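Local coordinates for protein ribose-5-phosphate isomerase RpiB (Thermotoga maritima, PDB 1O1X) that probably catalyses the interconversion of ribose 5-phosphate and ribulose 5-phosphate, at residues Q63-S67 with N68-F72; V117-G120 with R121-G124; R147-R150 with K151-E154. All blocks are in the same frame, centred on the assembly; numbering follows the deposited sequence.

Interaction 1 (Q63-S67 with N68-F72); sequences QSILS and NEADF
Ile65 lays its CD1 methyl against the chain that leaves its helix. CD1 lies 3.5 Å from Phe72 C and 4.0 Å from the methyl CB of Ala70. CG1 stands anti to the carbonyl carbon (chi1 -67°), and a second bend at chi2 carries CD1 to this place. The backbone of Ile65 is held as well: its O accepts from Asn68 N at 3.1 Å, with the donor well above the carbonyl plane. A water donates to both Ile65 O and Ala70 O and so links the helix end to the loop. In the conformer described, Ser67 OG lies 3.2 Å from Glu69 CG and is also near Gln63 O and Ser64 O. Ser64 O takes the N-H of Glu69 at 2.8 Å, almost in line with the carbonyl bond. Ala70 N adds a weak bond to the same oxygen. Ser64 and Ala70 also touch Ala16 of strand 14-18, so the turn sits against the sheet. Asn68, with positive phi (55°), is the first residue to leave helical angles. With two bonds running back into the last helical turn, this is a Schellman motif, here closing helix 54-66 before strand 72-75 of the parallel sheet.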
loop_
_atom_site.group_PDB
_atom_site.type_symbol
_atom_site.label_atom_id
_atom_site.label_comp_id
_atom_site.label_asym_id
_atom_site.label_seq_id
_atom_site.Cartn_x
_atom_site.Cartn_y
_atom_site.Cartn_z
ATOM N N GLN A 63 10.571 22.283 15.872
ATOM C CA GLN A 63 10.700 23.417 16.768
ATOM C C GLN A 63 9.330 24.108 16.936
ATOM O O GLN A 63 8.953 24.546 18.004
ATOM C CB GLN A 63 11.755 24.374 16.206
ATOM C CG GLN A 63 11.726 25.796 16.740
ATOM C CD GLN A 63 12.089 25.861 18.181
ATOM O OE1 GLN A 63 12.827 24.994 18.684
ATOM N NE2 GLN A 63 11.572 26.884 18.873
ATOM N N SER A 64 8.602 24.196 15.846
ATOM C CA SER A 64 7.304 24.832 15.857
ATOM C C SER A 64 6.283 24.050 16.727
ATOM O O SER A 64 5.514 24.649 17.494
ATOM C CB SER A 64 6.852 25.040 14.413
ATOM O OG SER A 64 5.646 25.739 14.421
ATOM N N ILE A 65 6.325 22.718 16.673
ATOM C CA ILE A 65 5.464 21.886 17.504
ATOM C C ILE A 65 5.875 21.968 18.980
ATOM O O ILE A 65 5.029 22.175 19.863
ATOM C CB ILE A 65 5.489 20.429 17.027
ATOM C CG1 ILE A 65 4.856 20.259 15.642
ATOM C CG2 ILE A 65 4.835 19.506 18.032
ATOM C CD1 ILE A 65 3.435 20.821 15.500
ATOM N N LEU A 66 7.167 21.825 19.264
ATOM C CA LEU A 66 7.652 21.870 20.645
ATOM C C LEU A 66 7.454 23.228 21.308
ATOM O O LEU A 66 7.275 23.295 22.524
ATOM C CB LEU A 66 9.135 21.466 20.733
ATOM C CG LEU A 66 9.423 20.028 20.323
ATOM C CD1 LEU A 66 10.898 19.766 20.488
ATOM C CD2 LEU A 66 8.629 19.015 21.139
ATOM N N SER A 67 7.475 24.292 20.534
ATOM C CA SER A 67 7.232 25.655 21.055
ATOM C C SER A 67 5.723 26.015 21.152
ATOM O O SER A 67 5.376 27.134 21.467
ATOM C CB SER A 67 7.950 26.691 20.196
ATOM O OG SER A 67 7.349 26.768 18.936
ATOM N N ASN A 68 4.846 25.070 20.836
ATOM C CA ASN A 68 3.410 25.282 20.748
ATOM C C ASN A 68 3.037 26.415 19.783
ATOM O O ASN A 68 2.108 27.156 20.049
ATOM C CB ASN A 68 2.807 25.544 22.141
ATOM C CG ASN A 68 1.277 25.531 22.128
ATOM O OD1 ASN A 68 0.633 24.734 21.410
ATOM N ND2 ASN A 68 0.688 26.425 22.912
ATOM N N GLU A 69 3.782 26.561 18.694
ATOM C CA GLU A 69 3.460 27.524 17.664
ATOM C C GLU A 69 2.588 26.927 16.556
ATOM O O GLU A 69 2.067 27.637 15.737
ATOM C CB GLU A 69 4.741 28.134 17.088
ATOM C CG GLU A 69 5.401 29.143 18.043
ATOM C CD GLU A 69 4.483 30.345 18.340
ATOM O OE1 GLU A 69 3.921 30.902 17.390
ATOM O OE2 GLU A 69 4.253 30.698 19.507
ATOM N N ALA A 70 2.467 25.615 16.503
ATOM C CA ALA A 70 1.538 24.958 15.584
ATOM C C ALA A 70 0.943 23.784 16.332
ATOM O O ALA A 70 1.518 23.275 17.296
ATOM C CB ALA A 70 2.254 24.501 14.308
ATOM N N ASP A 71 -0.214 23.366 15.890
ATOM C CA ASP A 71 -0.921 22.240 16.489
ATOM C C ASP A 71 -0.462 20.886 15.927
ATOM O O ASP A 71 -0.327 19.918 16.671
ATOM C CB ASP A 71 -2.402 22.431 16.217
ATOM C CG ASP A 71 -2.919 23.716 16.811
ATOM O OD1 ASP A 71 -2.780 23.947 18.039
ATOM O OD2 ASP A 71 -3.463 24.554 16.119
ATOM N N PHE A 72 -0.275 20.825 14.599
ATOM C CA PHE A 72 0.208 19.626 13.914
ATOM C C PHE A 72 1.286 19.995 12.907
ATOM O O PHE A 72 1.250 21.083 12.304
ATOM C CB PHE A 72 -0.905 18.891 13.147
ATOM C CG PHE A 72 -1.958 18.314 14.018
ATOM C CD1 PHE A 72 -1.714 17.183 14.769
ATOM C CD2 PHE A 72 -3.221 18.915 14.092
ATOM C CE1 PHE A 72 -2.705 16.644 15.558
ATOM C CE2 PHE A 72 -4.216 18.385 14.891
ATOM C CZ PHE A 72 -3.954 17.259 15.629
HETATM O O HOH W 1 2.210 22.042 19.521
HETATM O O HOH W 2 6.194 29.930 22.036
#

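Interaction 2 (V117-G120 with R121-G124); sequences VLPG and RLIG
Pro119 O is gripped by two backbone N-H groups of the residues that follow. Ile123 N donates to it at 3.2 Å from almost straight beyond the carbonyl bond, with an N-H...O angle of 164°. Leu122 N donates at 3.1 Å from well above the carbonyl plane. The two donors therefore approach from different directions, and the chain is folded tightly round this oxygen. A water donates to Gly120 O and Ile123 O and bridges them. The proline ring packs against the side chains of Leu122 and Ile123. Leu122 CD1 meets Pro119 CB at 3.7 Å, and Ile123 CG2 lies 4.0 Å from Pro119 CG; both side chains cross the ring at about a right angle. This turn joins strand 115-117 to helix 125-137 of the alpha/beta fold, and Gly124 is the N-cap of that helix. Ile123 has CG1 between its backbone N and carbonyl carbon (chi1 63°), which turns CD1 back to meet Leu118 CD2 at 4.1 Å. Both side chains also touch Ile131 of the helix. Leu122 also packs on Trp130 of the second subunit and Met103 of the third. Arg121, predicted to bind ribulose 5-phosphate, bends at chi2 and chi3. Its CB, CG and CD lie close to the Gly120 carbonyl, and its backbone is hydrogen-bonded to Gly78, another predicted substrate-binding residue.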
loop_
_atom_site.group_PDB
_atom_site.type_symbol
_atom_site.label_atom_id
_atom_site.label_comp_id
_atom_site.label_asym_id
_atom_site.label_seq_id
_atom_site.Cartn_x
_atom_site.Cartn_y
_atom_site.Cartn_z
ATOM N N VAL A 117 3.729 12.279 8.492
ATOM C CA VAL A 117 4.760 12.186 7.493
ATOM C C VAL A 117 4.180 11.499 6.256
ATOM O O VAL A 117 3.569 10.412 6.352
ATOM C CB VAL A 117 6.011 11.396 8.030
ATOM C CG1 VAL A 117 7.065 11.244 6.940
ATOM C CG2 VAL A 117 6.583 12.046 9.288
ATOM N N LEU A 118 4.435 12.098 5.107
ATOM C CA LEU A 118 3.952 11.613 3.841
ATOM C C LEU A 118 5.089 11.373 2.858
ATOM O O LEU A 118 6.032 12.135 2.795
ATOM C CB LEU A 118 3.000 12.631 3.201
ATOM C CG LEU A 118 1.755 12.999 3.975
ATOM C CD1 LEU A 118 1.080 14.218 3.360
ATOM C CD2 LEU A 118 0.810 11.824 4.012
ATOM N N PRO A 119 4.971 10.314 2.073
ATOM C CA PRO A 119 5.925 10.028 1.009
ATOM C C PRO A 119 5.604 10.711 -0.334
ATOM O O PRO A 119 4.760 10.226 -1.131
ATOM C CB PRO A 119 5.811 8.542 0.856
ATOM C CG PRO A 119 4.425 8.250 1.167
ATOM C CD PRO A 119 3.950 9.274 2.175
ATOM N N GLY A 120 6.358 11.755 -0.627
ATOM C CA GLY A 120 6.120 12.631 -1.766
ATOM C C GLY A 120 6.266 12.041 -3.125
ATOM O O GLY A 120 5.716 12.561 -4.057
ATOM N N ARG A 121 7.013 10.957 -3.275
ATOM C CA ARG A 121 7.124 10.267 -4.555
ATOM C C ARG A 121 6.308 8.999 -4.672
ATOM O O ARG A 121 6.295 8.395 -5.738
ATOM C CB ARG A 121 8.573 9.865 -4.800
ATOM C CG ARG A 121 9.536 10.987 -4.801
ATOM C CD ARG A 121 9.277 12.037 -5.809
ATOM N NE ARG A 121 10.556 12.518 -6.310
ATOM C CZ ARG A 121 10.683 13.476 -7.192
ATOM N NH1 ARG A 121 9.595 14.078 -7.698
ATOM N NH2 ARG A 121 11.912 13.833 -7.576
ATOM N N LEU A 122 5.711 8.544 -3.579
ATOM C CA LEU A 122 5.064 7.260 -3.535
ATOM C C LEU A 122 3.536 7.359 -3.651
ATOM O O LEU A 122 2.927 6.477 -4.239
ATOM C CB LEU A 122 5.414 6.506 -2.269
ATOM C CG LEU A 122 6.888 6.177 -2.009
ATOM C CD1 LEU A 122 6.946 5.361 -0.741
ATOM C CD2 LEU A 122 7.571 5.486 -3.140
ATOM N N ILE A 123 2.921 8.396 -3.069
ATOM C CA ILE A 123 1.479 8.517 -3.093
ATOM C C ILE A 123 0.995 9.660 -3.971
ATOM O O ILE A 123 1.684 10.643 -4.220
ATOM C CB ILE A 123 0.821 8.649 -1.684
ATOM C CG1 ILE A 123 1.275 9.917 -0.969
ATOM C CG2 ILE A 123 1.043 7.370 -0.854
ATOM C CD1 ILE A 123 0.412 10.145 0.336
ATOM N N GLY A 124 -0.244 9.505 -4.389
ATOM C CA GLY A 124 -0.960 10.503 -5.147
ATOM C C GLY A 124 -1.500 11.577 -4.243
ATOM O O GLY A 124 -1.768 11.367 -3.069
HETATM O O HOH W 3 3.248 12.540 -5.382
#

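Interaction 3 (R147-R150 with K151-E154); sequences RRIR and KIDE
The last turn of the C-terminal helix 145-152 carries this contact. Lys151 N donates to Arg147 O at 2.9 Å, and Ile152 N donates to Arg148 O at 3.1 Å. Both are regular i to i+4 bonds. Asp153 N donates to Arg150 O, an i to i+3 bond, at 3.0 Å, with the donor well above the carbonyl plane. Lys151 CG is 3.3 Å from Arg147 O, and the lysine chain then runs extended beside the arginine. Its CE comes within 4.0 Å of Arg147 CG, so the two aliphatic stems lie side by side and point the same way. Their charged ends are not in contact, since Arg147 NE and Lys151 NZ are 5.5 Å apart. Lys151 NZ forms salt bridges to Asp53 and Asp56 of the third subunit, acidic partners that would offset the nearby positive charge. The lysine also packs on Pro55 of that subunit. Arg148, predicted to bind ribulose 5-phosphate, shares Asp53 of that subunit through its NE. This face of the helix is therefore part of a subunit interface. Arg150 instead pairs with Glu146 one turn back. Ile149 is buried against Asn112 and Phe140 of its own chain. Ile152 holds CG1 anti to its carbonyl carbon (chi1 -69°), which sets its CD1 against the Ile149 backbone. Asp153 OD1 makes a salt bridge to Arg89 of the third subunit, and Ile152 packs on the same arginine. A water donates to Ile149 O and to Asp153 OD2, each at 2.7 Å.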
loop_
_atom_site.group_PDB
_atom_site.type_symbol
_atom_site.label_atom_id
_atom_site.label_comp_id
_atom_site.label_asym_id
_atom_site.label_seq_id
_atom_site.Cartn_x
_atom_site.Cartn_y
_atom_site.Cartn_z
ATOM N N ARG A 147 0.082 5.362 28.572
ATOM C CA ARG A 147 1.298 4.791 29.153
ATOM C C ARG A 147 2.394 4.569 28.095
ATOM O O ARG A 147 3.579 4.811 28.340
ATOM C CB ARG A 147 1.003 3.487 29.862
ATOM C CG ARG A 147 2.230 2.864 30.523
ATOM C CD ARG A 147 1.907 1.600 31.271
ATOM N NE ARG A 147 1.067 1.930 32.409
ATOM C CZ ARG A 147 0.396 1.041 33.129
ATOM N NH1 ARG A 147 0.493 -0.255 32.875
ATOM N NH2 ARG A 147 -0.389 1.453 34.105
ATOM N N ARG A 148 1.979 4.081 26.938
ATOM C CA ARG A 148 2.921 3.751 25.862
ATOM C C ARG A 148 3.554 4.991 25.297
ATOM O O ARG A 148 4.760 5.018 25.117
ATOM C CB ARG A 148 2.236 2.963 24.754
ATOM C CG ARG A 148 1.817 1.622 25.267
ATOM C CD ARG A 148 0.777 0.968 24.444
ATOM N NE ARG A 148 0.308 -0.266 25.080
ATOM C CZ ARG A 148 -0.840 -0.820 24.806
ATOM N NH1 ARG A 148 -1.641 -0.265 23.907
ATOM N NH2 ARG A 148 -1.202 -1.921 25.437
ATOM N N ILE A 149 2.754 6.025 25.075
ATOM C CA ILE A 149 3.284 7.288 24.569
ATOM C C ILE A 149 4.244 7.969 25.553
ATOM O O ILE A 149 5.275 8.578 25.143
ATOM C CB ILE A 149 2.243 8.227 23.900
ATOM C CG1 ILE A 149 1.265 8.835 24.854
ATOM C CG2 ILE A 149 1.521 7.530 22.718
ATOM C CD1 ILE A 149 0.441 9.881 24.156
ATOM N N ARG A 150 3.938 7.881 26.842
ATOM C CA ARG A 150 4.874 8.361 27.871
ATOM C C ARG A 150 6.198 7.559 27.907
ATOM O O ARG A 150 7.299 8.139 27.976
ATOM C CB ARG A 150 4.192 8.308 29.238
ATOM C CG ARG A 150 3.057 9.297 29.374
ATOM C CD ARG A 150 2.502 9.243 30.766
ATOM N NE ARG A 150 1.340 10.096 30.949
ATOM C CZ ARG A 150 0.899 10.520 32.124
ATOM N NH1 ARG A 150 1.504 10.182 33.255
ATOM N NH2 ARG A 150 -0.154 11.308 32.152
ATOM N N LYS A 151 6.088 6.236 27.777
ATOM C CA LYS A 151 7.259 5.355 27.718
ATOM C C LYS A 151 8.196 5.683 26.540
ATOM O O LYS A 151 9.418 5.533 26.668
ATOM C CB LYS A 151 6.852 3.872 27.703
ATOM C CG LYS A 151 6.481 3.311 29.054
ATOM C CD LYS A 151 6.146 1.817 29.006
ATOM C CE LYS A 151 5.925 1.235 30.375
ATOM N NZ LYS A 151 5.659 -0.232 30.287
ATOM N N ILE A 152 7.649 6.153 25.428
ATOM C CA ILE A 152 8.500 6.551 24.280
ATOM C C ILE A 152 9.556 7.581 24.741
ATOM O O ILE A 152 10.714 7.549 24.308
ATOM C CB ILE A 152 7.646 7.155 23.147
ATOM C CG1 ILE A 152 6.772 6.075 22.510
ATOM C CG2 ILE A 152 8.524 7.828 22.101
ATOM C CD1 ILE A 152 5.731 6.640 21.621
ATOM N N ASP A 153 9.133 8.487 25.629
ATOM C CA ASP A 153 9.958 9.611 26.079
ATOM C C ASP A 153 10.724 9.337 27.339
ATOM O O ASP A 153 11.412 10.240 27.836
ATOM C CB ASP A 153 9.102 10.873 26.252
ATOM C CG ASP A 153 8.688 11.466 24.921
ATOM O OD1 ASP A 153 9.475 11.321 23.985
ATOM O OD2 ASP A 153 7.642 12.114 24.738
ATOM N N GLU A 154 10.592 8.125 27.881
ATOM C CA GLU A 154 11.447 7.654 28.974
ATOM C C GLU A 154 12.658 6.983 28.325
ATOM O O GLU A 154 12.722 5.791 28.214
ATOM C CB GLU A 154 10.668 6.689 29.876
ATOM C CG GLU A 154 9.487 7.363 30.557
ATOM C CD GLU A 154 8.616 6.413 31.390
ATOM O OE1 GLU A 154 8.938 5.186 31.502
ATOM O OE2 GLU A 154 7.580 6.907 31.916
HETATM O O HOH W 4 5.677 10.710 23.596
#

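The three contacts follow one another along the chain without touching. Interactions 1 and 2 lie on opposite sides of the chain's centre, with their own centres about 23 Å apart. Interaction 1 leads from a helix into a strand, and interaction 2 from a strand into a helix. The centre of interaction 3 is about 28 Å from that of interaction 2 and about 19 Å from that of interaction 1. Arg121 in interaction 2 and Arg148 in interaction 3 are both predicted to bind ribulose 5-phosphate. The side chain of Asn111, also predicted to bind it, is about 5 Å from that of Ile149 and about 11 Å from that of Phe72. Interactions 2 and 3 both meet neighbouring subunits; no other chain of the assembly touches interaction 1.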